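Local structure of putative uncharacterized protein (Bacteroides thetaiotaomicron, 2RBK) at residues G213-I216 with S217-R220; V181-K184 with G185-K188; G229-E233 with D234-A238. The protein is a haloacid dehalogenase-family hydrolase that probably acts as a magnesium-dependent phosphatase and is caught here with an oxovanadium group in its active site. All coordinates share one frame; numbering follows the deposited sequence. Where two conformers were deposited one is given.

Contact 1: G213-I216 with S217-R220; sequences GNDI and SMLR. With VN4 (oxido(dioxo)vanadium), chain C.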
ATOM      1  N   GLY A 213      -8.748   1.151  -4.137  1.00 12.01           N
ATOM      2  CA  GLY A 213      -9.240   2.349  -3.514  1.00 12.46           C
ATOM      3  C   GLY A 213      -8.181   3.105  -2.719  1.00 11.31           C
ATOM      4  O   GLY A 213      -8.261   4.349  -2.713  1.00 12.90           O
ATOM      5  N   ASN A 214      -7.225   2.432  -2.121  1.00 11.14           N
ATOM      6  CA  ASN A 214      -6.193   3.111  -1.365  1.00 12.05           C
ATOM      7  C   ASN A 214      -5.119   3.769  -2.250  1.00 10.40           C
ATOM      8  O   ASN A 214      -4.194   4.361  -1.725  1.00 11.61           O
ATOM      9  CB  ASN A 214      -5.520   2.203  -0.332  1.00 13.49           C
ATOM     10  CG  ASN A 214      -4.625   1.105  -0.908  1.00 12.93           C
ATOM     11  OD1 ASN A 214      -4.925   0.664  -2.030  1.00 14.73           O
ATOM     12  ND2 ASN A 214      -3.632   0.610  -0.170  1.00 12.98           N
ATOM     13  N   ASP A 215      -5.298   3.665  -3.594  1.00  9.64           N
ATOM     14  CA  ASP A 215      -4.466   4.340  -4.534  1.00  9.45           C
ATOM     15  C   ASP A 215      -5.096   5.623  -5.053  1.00  9.14           C
ATOM     16  O   ASP A 215      -4.421   6.380  -5.755  1.00  9.42           O
ATOM     17  CB  ASP A 215      -4.170   3.428  -5.740  1.00  9.57           C
ATOM     18  CG  ASP A 215      -3.469   2.157  -5.332  1.00  9.51           C
ATOM     19  OD1 ASP A 215      -2.503   2.308  -4.502  1.00 11.76           O
ATOM     20  OD2 ASP A 215      -3.818   1.081  -5.840  1.00 10.05           O
ATOM     21  N   ILE A 216      -6.373   5.848  -4.789  1.00  9.62           N
ATOM     22  CA  ILE A 216      -7.052   6.988  -5.407  1.00  9.42           C
ATOM     23  C   ILE A 216      -6.362   8.299  -5.075  1.00  9.26           C
ATOM     24  O   ILE A 216      -6.188   9.138  -5.960  1.00  9.89           O
ATOM     25  CB  ILE A 216      -8.558   6.960  -5.019  1.00 10.88           C
ATOM     26  CG1 ILE A 216      -9.250   5.862  -5.810  1.00 12.38           C
ATOM     27  CG2 ILE A 216      -9.217   8.310  -5.200  1.00 12.40           C
ATOM     28  CD1 ILE A 216     -10.704   5.582  -5.375  1.00 14.26           C
ATOM     29  N   SER A 217      -5.966   8.498  -3.803  1.00  9.87           N
ATOM     30  CA  SER A 217      -5.359   9.801  -3.492  1.00 10.14           C
ATOM     31  C   SER A 217      -4.058   9.968  -4.259  1.00  9.28           C
ATOM     32  O   SER A 217      -3.783  11.096  -4.734  1.00  9.99           O
ATOM     33  CB  SER A 217      -5.196  10.038  -2.025  1.00 11.54           C
ATOM     34  OG  SER A 217      -4.301   9.139  -1.429  1.00 12.43           O
ATOM     35  N   MET A 218      -3.237   8.946  -4.418  1.00  8.96           N
ATOM     36  CA  MET A 218      -1.998   9.128  -5.196  1.00  9.12           C
ATOM     37  C   MET A 218      -2.232   9.188  -6.698  1.00  8.39           C
ATOM     38  O   MET A 218      -1.403   9.809  -7.389  1.00  8.90           O
ATOM     39  CB  MET A 218      -0.907   8.105  -4.851  1.00  9.67           C
ATOM     40  CG  MET A 218      -1.094   6.693  -5.338  1.00  9.77           C
ATOM     41  SD  MET A 218       0.466   5.805  -5.184  1.00  9.65           S
ATOM     42  CE  MET A 218       0.012   4.225  -5.910  1.00 11.08           C
ATOM     43  N   LEU A 219      -3.282   8.571  -7.216  1.00  8.50           N
ATOM     44  CA  LEU A 219      -3.647   8.679  -8.633  1.00  8.89           C
ATOM     45  C   LEU A 219      -4.038  10.136  -8.951  1.00  8.76           C
ATOM     46  O   LEU A 219      -3.711  10.633 -10.019  1.00  9.67           O
ATOM     47  CB  LEU A 219      -4.753   7.715  -8.987  1.00  9.37           C
ATOM     48  CG  LEU A 219      -4.324   6.250  -9.008  1.00  9.93           C
ATOM     49  CD1 LEU A 219      -5.496   5.283  -9.089  1.00 11.69           C
ATOM     50  CD2 LEU A 219      -3.377   5.952 -10.142  1.00 11.18           C
ATOM     51  N   ARG A 220      -4.767  10.771  -8.035  1.00  9.34           N
ATOM     52  CA  ARG A 220      -5.175  12.154  -8.218  0.54  9.96           C
ATOM     53  C   ARG A 220      -4.003  13.100  -7.995  1.00  9.64           C
ATOM     54  O   ARG A 220      -3.898  14.135  -8.649  1.00 11.31           O
ATOM     55  CB  ARG A 220      -6.368  12.467  -7.308  0.54 11.97           C
ATOM     56  CG  ARG A 220      -7.651  11.791  -7.736  0.54 14.29           C
ATOM     57  CD  ARG A 220      -8.902  12.349  -7.065  0.54 18.33           C
ATOM     58  NE  ARG A 220     -10.101  11.628  -7.488  0.54 21.69           N
ATOM     59  CZ  ARG A 220     -10.787  11.702  -8.612  0.54 21.52           C
ATOM     60  NH1 ARG A 220     -10.354  12.574  -9.540  0.54 24.55           N
ATOM     61  NH2 ARG A 220     -11.866  10.958  -8.837  0.54 23.47           N
TER
HETATM   62  V   VN4 C 601      -1.018  -2.308  -2.433  1.00 15.22           V
HETATM   63  O1  VN4 C 601       0.530  -2.908  -2.540  1.00 18.50           O
HETATM   64  O2  VN4 C 601      -2.341  -3.074  -3.305  1.00 10.41           O
HETATM   65  O3  VN4 C 601      -1.652  -1.311  -1.026  1.00 15.03           O
HETATM   66  O   HOH W   1      -6.929   6.728  -1.659  1.00 17.38           O
HETATM   67  O   HOH W   2      -3.350   6.852  -2.506  1.00 11.32           O
HETATM   68  O   HOH W   3      -1.051  -3.733  -0.858  1.00 19.13           O
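Two backbone bonds carry the chain from 213-216 into 217-220: Leu-219 N donates to Asp-215 O at 2.9 Å, and Arg-220 N reaches Ile-216 O at 3.0 Å. These i to i+4 bonds form the first turn of helix 216-221. Water joins the same turn. One molecule accepts from Met-218 N, donates to Asn-214 O at 2.7 Å and also bonds Ser-217 OG; a second runs from Gly-213 O to Ser-217 N. The hydroxyl of Ser-217 has a further partner in Thr-187. On the active-site side, Asn-214 ND2 gives a nearly straight bond of 2.9 Å to O3 of the vanadium group (164°), while Asn-69 takes another bond from the same amide nitrogen. The Asp-215 carboxylate is held at both oxygens, OD1 by a salt bridge to Lys-188 and OD2 by the backbone N of Asp-211 and Gly-212.

Packing completes the contact. The side chains of Asp-215 and Met-218 run alongside each other, the thioether methyl CE lying 3.5 Å from OD1. With CG set between backbone N and carbonyl carbon (chi1 73°) and the rest extended, Met-218 carries that methyl to the carboxylate. Leu-219 CD1 meets Asp-215 CB at 4.1 Å. Gripped by lysine and amide groups, the Asp-215 carboxylate is fixed in rotation and stays about 4 Å (nearest atoms) from magnesium without binding it, although in another structure of this protein it is a magnesium ligand.

Contact 2: V181-K184 with G185-K188; sequences VTAK and GDTK. With VN4 (oxido(dioxo)vanadium), chain C.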
ATOM      1  N   VAL A 181      -5.853   1.249   8.526  1.00  9.47           N
ATOM      2  CA  VAL A 181      -6.123   2.442   9.308  1.00  9.31           C
ATOM      3  C   VAL A 181      -4.773   3.031   9.717  1.00  8.49           C
ATOM      4  O   VAL A 181      -3.941   2.338  10.307  1.00  9.38           O
ATOM      5  CB  VAL A 181      -6.970   2.096  10.520  1.00 10.48           C
ATOM      6  CG1 VAL A 181      -7.301   3.377  11.308  1.00 12.23           C
ATOM      7  CG2 VAL A 181      -8.260   1.416  10.110  1.00 13.32           C
ATOM      8  N   THR A 182      -4.585   4.338   9.422  1.00  8.98           N
ATOM      9  CA  THR A 182      -3.381   5.078   9.728  1.00  8.77           C
ATOM     10  C   THR A 182      -3.773   6.435  10.281  1.00  8.81           C
ATOM     11  O   THR A 182      -4.934   6.842  10.256  1.00  9.59           O
ATOM     12  CB  THR A 182      -2.504   5.224   8.469  1.00  9.22           C
ATOM     13  OG1 THR A 182      -3.337   5.764   7.431  1.00  9.97           O
ATOM     14  CG2 THR A 182      -1.853   3.906   8.057  1.00  9.96           C
ATOM     15  N   ALA A 183      -2.776   7.168  10.804  1.00  8.81           N
ATOM     16  CA  ALA A 183      -3.053   8.453  11.411  1.00  9.08           C
ATOM     17  C   ALA A 183      -3.433   9.513  10.388  1.00  9.68           C
ATOM     18  O   ALA A 183      -3.271   9.371   9.168  1.00  9.94           O
ATOM     19  CB  ALA A 183      -1.819   8.892  12.210  1.00 10.38           C
ATOM     20  N   LYS A 184      -3.948  10.637  10.899  1.00 10.92           N
ATOM     21  CA  LYS A 184      -4.440  11.755  10.117  1.00 11.40           C
ATOM     22  C   LYS A 184      -3.485  12.155   9.023  1.00 10.08           C
ATOM     23  O   LYS A 184      -2.340  12.471   9.256  1.00 11.20           O
ATOM     24  CB  LYS A 184      -4.656  12.961  11.051  1.00 14.01           C
ATOM     25  CG  LYS A 184      -5.051  14.290  10.480  1.00 17.14           C
ATOM     26  CD  LYS A 184      -6.556  14.203  10.228  1.00 23.20           C
ATOM     27  CE  LYS A 184      -7.104  15.571   9.877  1.00 24.58           C
ATOM     28  NZ  LYS A 184      -8.449  15.309   9.257  1.00 27.33           N
ATOM     29  N   GLY A 185      -4.018  12.182   7.775  1.00 10.77           N
ATOM     30  CA  GLY A 185      -3.256  12.623   6.645  1.00 11.54           C
ATOM     31  C   GLY A 185      -2.352  11.581   6.026  1.00 10.86           C
ATOM     32  O   GLY A 185      -1.827  11.835   4.940  1.00 13.02           O
ATOM     33  N   ASP A 186      -2.172  10.411   6.640  1.00 10.12           N
ATOM     34  CA  ASP A 186      -1.255   9.406   6.130  1.00  9.87           C
ATOM     35  C   ASP A 186      -1.925   8.516   5.124  1.00  9.59           C
ATOM     36  O   ASP A 186      -2.583   7.537   5.451  1.00 11.81           O
ATOM     37  CB  ASP A 186      -0.665   8.621   7.293  1.00 10.03           C
ATOM     38  CG  ASP A 186       0.188   9.568   8.149  1.00 11.19           C
ATOM     39  OD1 ASP A 186       0.799  10.503   7.595  1.00 12.46           O
ATOM     40  OD2 ASP A 186       0.139   9.381   9.375  1.00 12.60           O
ATOM     41  N   THR A 187      -1.778   8.893   3.856  1.00 10.99           N
ATOM     42  CA  THR A 187      -2.169   8.138   2.687  1.00 10.48           C
ATOM     43  C   THR A 187      -0.992   8.075   1.729  1.00 10.03           C
ATOM     44  O   THR A 187       0.030   8.752   1.959  1.00 10.10           O
ATOM     45  CB  THR A 187      -3.392   8.714   1.909  1.00 16.98           C
ATOM     46  OG1 THR A 187      -2.977   9.847   1.223  1.00 23.05           O
ATOM     47  CG2 THR A 187      -4.512   9.084   2.879  1.00 20.64           C
ATOM     48  N   LYS A 188      -1.117   7.330   0.656  1.00  9.83           N
ATOM     49  CA  LYS A 188       0.024   7.279  -0.269  1.00  9.67           C
ATOM     50  C   LYS A 188       0.400   8.639  -0.832  1.00  9.23           C
ATOM     51  O   LYS A 188       1.557   8.826  -1.234  1.00 11.27           O
ATOM     52  CB  LYS A 188      -0.245   6.250  -1.348  1.00  9.53           C
ATOM     53  CG  LYS A 188      -0.304   4.822  -0.861  1.00 10.39           C
ATOM     54  CD  LYS A 188      -0.657   3.854  -1.930  1.00  9.66           C
ATOM     55  CE  LYS A 188      -0.901   2.450  -1.361  1.00 11.04           C
ATOM     56  NZ  LYS A 188      -1.029   1.407  -2.421  1.00 10.31           N
TER
HETATM   57  V   VN4 C 601      -1.018  -2.308  -2.433  1.00 15.22           V
HETATM   58  O1  VN4 C 601       0.530  -2.908  -2.540  1.00 18.50           O
HETATM   59  O2  VN4 C 601      -2.341  -3.074  -3.305  1.00 10.41           O
HETATM   60  O3  VN4 C 601      -1.652  -1.311  -1.026  1.00 15.03           O
HETATM   61  O   HOH W   4      -0.131  11.715  10.796  1.00 13.94           O
HETATM   62  O   HOH W   5      -0.077  13.193   7.416  1.00 18.47           O
HETATM   63  O   HOH W   3      -1.051  -3.733  -0.858  1.00 19.13           O
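Lys-184 O is gripped by two waters that tie it to the Asp-186 carboxylate: one donates to Lys-184 O at 2.8 Å and to Asp-186 OD2, the other to Lys-184 O and Asp-186 OD1. Ser-83 and Tyr-81 supply further bonds to OD2 and OD1, which probably favours the ionised carboxylate. The Asp-186 carbonyl O accepts the hydroxyl of Thr-182, OG1 to O 2.8 Å, with the donor in the carbonyl plane; Asp-186 N gives a bond of 2.9 Å to Ala-183 O. The latter closes a type II beta turn from Ala-183 to Asp-186. Gly-185 occupies the turn position with positive phi (83°), where a CB would be jammed against the carbonyl O of Lys-184.

The turn also packs on itself, Ala-183 CB lying 3.5 Å from Asp-186 OD2. In Thr-182, OG1 stands between backbone N and carbonyl carbon (chi1 52°), a torsion that directs the hydroxyl across the turn. Replacing it by a valine would remove this donor and would probably leave the buried Asp-186 carbonyl without its mate from the strand.

Beyond the turn, Lys-188 stretches to the vanadium group, NZ to O3 3.1 Å, and NZ also bonds Ala-42 O. Thus strand 180-182, paired with strand 170-172 through backbone bonds between Thr-182 and Glu-170, passes through this turn to Thr-187, the N-cap of helix 188-199.

Contact 3: G229-E233 with D234-A238; sequences GQAKE and DVKAA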
ATOM      1  N   GLY A 229      -6.033  -2.027 -15.724  1.00 10.66           N
ATOM      2  CA  GLY A 229      -7.222  -2.276 -16.507  1.00 11.28           C
ATOM      3  C   GLY A 229      -8.352  -2.937 -15.742  1.00 11.46           C
ATOM      4  O   GLY A 229      -9.514  -2.782 -16.114  1.00 12.72           O
ATOM      5  N   GLN A 230      -8.034  -3.753 -14.745  1.00 11.71           N
ATOM      6  CA  GLN A 230      -9.052  -4.468 -13.949  0.69 13.11           C
ATOM      7  C   GLN A 230      -9.556  -3.706 -12.735  1.00 12.66           C
ATOM      8  O   GLN A 230     -10.367  -4.243 -11.973  1.00 14.10           O
ATOM      9  CB  GLN A 230      -8.458  -5.823 -13.553  0.69 14.37           C
ATOM     10  CG  GLN A 230      -7.336  -5.875 -12.563  0.69 13.94           C
ATOM     11  CD  GLN A 230      -5.917  -5.425 -12.702  0.69 15.13           C
ATOM     12  OE1 GLN A 230      -5.505  -5.297 -13.864  0.69  9.14           O
ATOM     13  NE2 GLN A 230      -5.260  -5.379 -11.423  0.69 15.49           N
ATOM     14  N   ALA A 231      -9.059  -2.504 -12.524  1.00 10.99           N
ATOM     15  CA  ALA A 231      -9.505  -1.737 -11.379  1.00 11.33           C
ATOM     16  C   ALA A 231     -10.996  -1.408 -11.475  1.00 11.05           C
ATOM     17  O   ALA A 231     -11.575  -1.336 -12.557  1.00 12.46           O
ATOM     18  CB  ALA A 231      -8.702  -0.457 -11.351  1.00 10.89           C
ATOM     19  N   LYS A 232     -11.618  -1.175 -10.334  1.00 11.27           N
ATOM     20  CA  LYS A 232     -13.011  -0.702 -10.269  1.00 11.02           C
ATOM     21  C   LYS A 232     -13.100   0.689 -10.899  1.00 10.72           C
ATOM     22  O   LYS A 232     -12.149   1.442 -11.030  1.00 11.32           O
ATOM     23  CB  LYS A 232     -13.530  -0.719  -8.849  1.00 12.00           C
ATOM     24  CG  LYS A 232     -13.573  -2.080  -8.197  1.00 13.81           C
ATOM     25  CD  LYS A 232     -14.442  -3.091  -8.852  1.00 17.52           C
ATOM     26  CE  LYS A 232     -14.561  -4.381  -7.970  1.00 22.87           C
ATOM     27  NZ  LYS A 232     -15.322  -5.377  -8.725  1.00 28.26           N
ATOM     28  N   GLU A 233     -14.342   1.031 -11.242  1.00 11.10           N
ATOM     29  CA  GLU A 233     -14.588   2.268 -11.971  1.00 11.77           C
ATOM     30  C   GLU A 233     -14.163   3.501 -11.186  1.00 11.17           C
ATOM     31  O   GLU A 233     -13.656   4.451 -11.843  1.00 12.69           O
ATOM     32  CB  GLU A 233     -16.081   2.317 -12.359  1.00 13.00           C
ATOM     33  CG  GLU A 233     -16.368   3.332 -13.412  1.00 18.56           C
ATOM     34  CD  GLU A 233     -17.789   3.247 -13.913  1.00 19.39           C
ATOM     35  OE1 GLU A 233     -17.981   3.654 -15.102  1.00 28.37           O
ATOM     36  OE2 GLU A 233     -18.733   2.803 -13.242  1.00 16.59           O
ATOM     37  N   ASP A 234     -14.294   3.546  -9.884  1.00 11.74           N
ATOM     38  CA  ASP A 234     -13.905   4.753  -9.139  1.00 12.15           C
ATOM     39  C   ASP A 234     -12.387   4.937  -9.174  1.00 11.48           C
ATOM     40  O   ASP A 234     -11.898   6.059  -9.156  1.00 12.76           O
ATOM     41  CB  ASP A 234     -14.439   4.784  -7.732  1.00 14.07           C
ATOM     42  CG  ASP A 234     -13.949   3.717  -6.800  1.00 13.63           C
ATOM     43  OD1 ASP A 234     -13.636   2.589  -7.197  1.00 17.45           O
ATOM     44  OD2 ASP A 234     -13.871   4.036  -5.582  1.00 17.26           O
ATOM     45  N   VAL A 235     -11.634   3.860  -9.183  1.00 10.57           N
ATOM     46  CA  VAL A 235     -10.166   3.930  -9.270  1.00 10.32           C
ATOM     47  C   VAL A 235      -9.801   4.435 -10.667  1.00 10.57           C
ATOM     48  O   VAL A 235      -8.965   5.335 -10.831  1.00 11.22           O
ATOM     49  CB  VAL A 235      -9.553   2.577  -8.978  1.00 10.71           C
ATOM     50  CG1 VAL A 235      -8.031   2.638  -9.200  1.00 12.21           C
ATOM     51  CG2 VAL A 235      -9.885   2.114  -7.589  1.00 12.53           C
ATOM     52  N   LYS A 236     -10.433   3.881 -11.717  1.00 10.35           N
ATOM     53  CA  LYS A 236     -10.173   4.338 -13.085  1.00 11.46           C
ATOM     54  C   LYS A 236     -10.504   5.813 -13.230  1.00 11.56           C
ATOM     55  O   LYS A 236      -9.788   6.552 -13.900  1.00 13.20           O
ATOM     56  CB  LYS A 236     -10.976   3.519 -14.065  1.00 11.48           C
ATOM     57  CG  LYS A 236     -10.498   2.074 -14.156  1.00 11.64           C
ATOM     58  CD  LYS A 236     -11.244   1.267 -15.198  1.00 13.71           C
ATOM     59  CE  LYS A 236     -10.746  -0.089 -15.392  1.00 16.01           C
ATOM     60  NZ  LYS A 236     -11.496  -0.852 -16.453  1.00 22.37           N
ATOM     61  N   ALA A 237     -11.579   6.285 -12.605  1.00 11.75           N
ATOM     62  CA  ALA A 237     -11.983   7.643 -12.717  1.00 13.84           C
ATOM     63  C   ALA A 237     -11.014   8.599 -12.049  1.00 13.47           C
ATOM     64  O   ALA A 237     -10.925   9.753 -12.483  1.00 16.75           O
ATOM     65  CB  ALA A 237     -13.390   7.851 -12.160  1.00 18.60           C
ATOM     66  N   ALA A 238     -10.305   8.163 -11.022  1.00 12.94           N
ATOM     67  CA  ALA A 238      -9.289   8.960 -10.346  1.00 13.61           C
ATOM     68  C   ALA A 238      -7.993   9.086 -11.156  1.00 12.75           C
ATOM     69  O   ALA A 238      -7.161   9.975 -10.887  1.00 14.44           O
ATOM     70  CB  ALA A 238      -8.948   8.355  -8.994  1.00 14.09           C
TER
HETATM   71  O   HOH W   6     -13.692  -1.671 -14.059  1.00 31.17           O
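The hydrogen bonds from Lys-236 are of two kinds, side chain and backbone. Its ammonium NZ donates to Gly-229 O at 2.8 Å, approaching 33° from the carbonyl plane, and a weak bond to a water extends the link, the water in turn donating to Ala-231 O at 2.6 Å. An almost fully extended lysine chain makes the span possible: CG lies beside the backbone N (chi1 -69°), and the later torsions are extended, which lays the methylenes back over the preceding loop.

Among backbone bonds, Lys-236 N reaches Lys-232 O at 3.1 Å, and Ala-237 N reaches Glu-233 O at 2.9 Å. A weak bond joins Val-235 N to the same Lys-232 carbonyl, which therefore receives two donors.

Lys-232 is the N-cap residue, and helix 233-238 begins after a loop leaving strand 224-227, a parallel strand next to the edge strand 241-242 of the Rossmann-like HAD core.

Apolar contact is made by Ala-231, whose CB meets Val-235 CG1 at 3.8 Å. Ala-231 is four residues earlier, in the loop ahead of the helix, and both side chains are buried. Val-235 also touches Leu-219 of helix 216-221. Asp-234 OD1 comes within 3.7 Å of Lys-232 CB.

From the N terminus the three contacts follow in series, neither nesting nor crossing, and each joins a loop to what comes next. Contact 2 closes the turn between strand 180-182 and helix 188-199; contact 1 closes the loop after strand 206-210 into helix 216-221; contact 3 does the same from strand 224-227 into helix 233-238. Contacts 1 and 2 meet beside the shared vanadium group, where Met-218 SD packs on Lys-188 CB at 3.9 Å. Contacts 1 and 3 pack helix against helix, Ile-216 CD1 and Asp-234 OD2 being 3.5 Å apart. Contacts 2 and 3 do not touch, leaving contact 1 as the bridge between them.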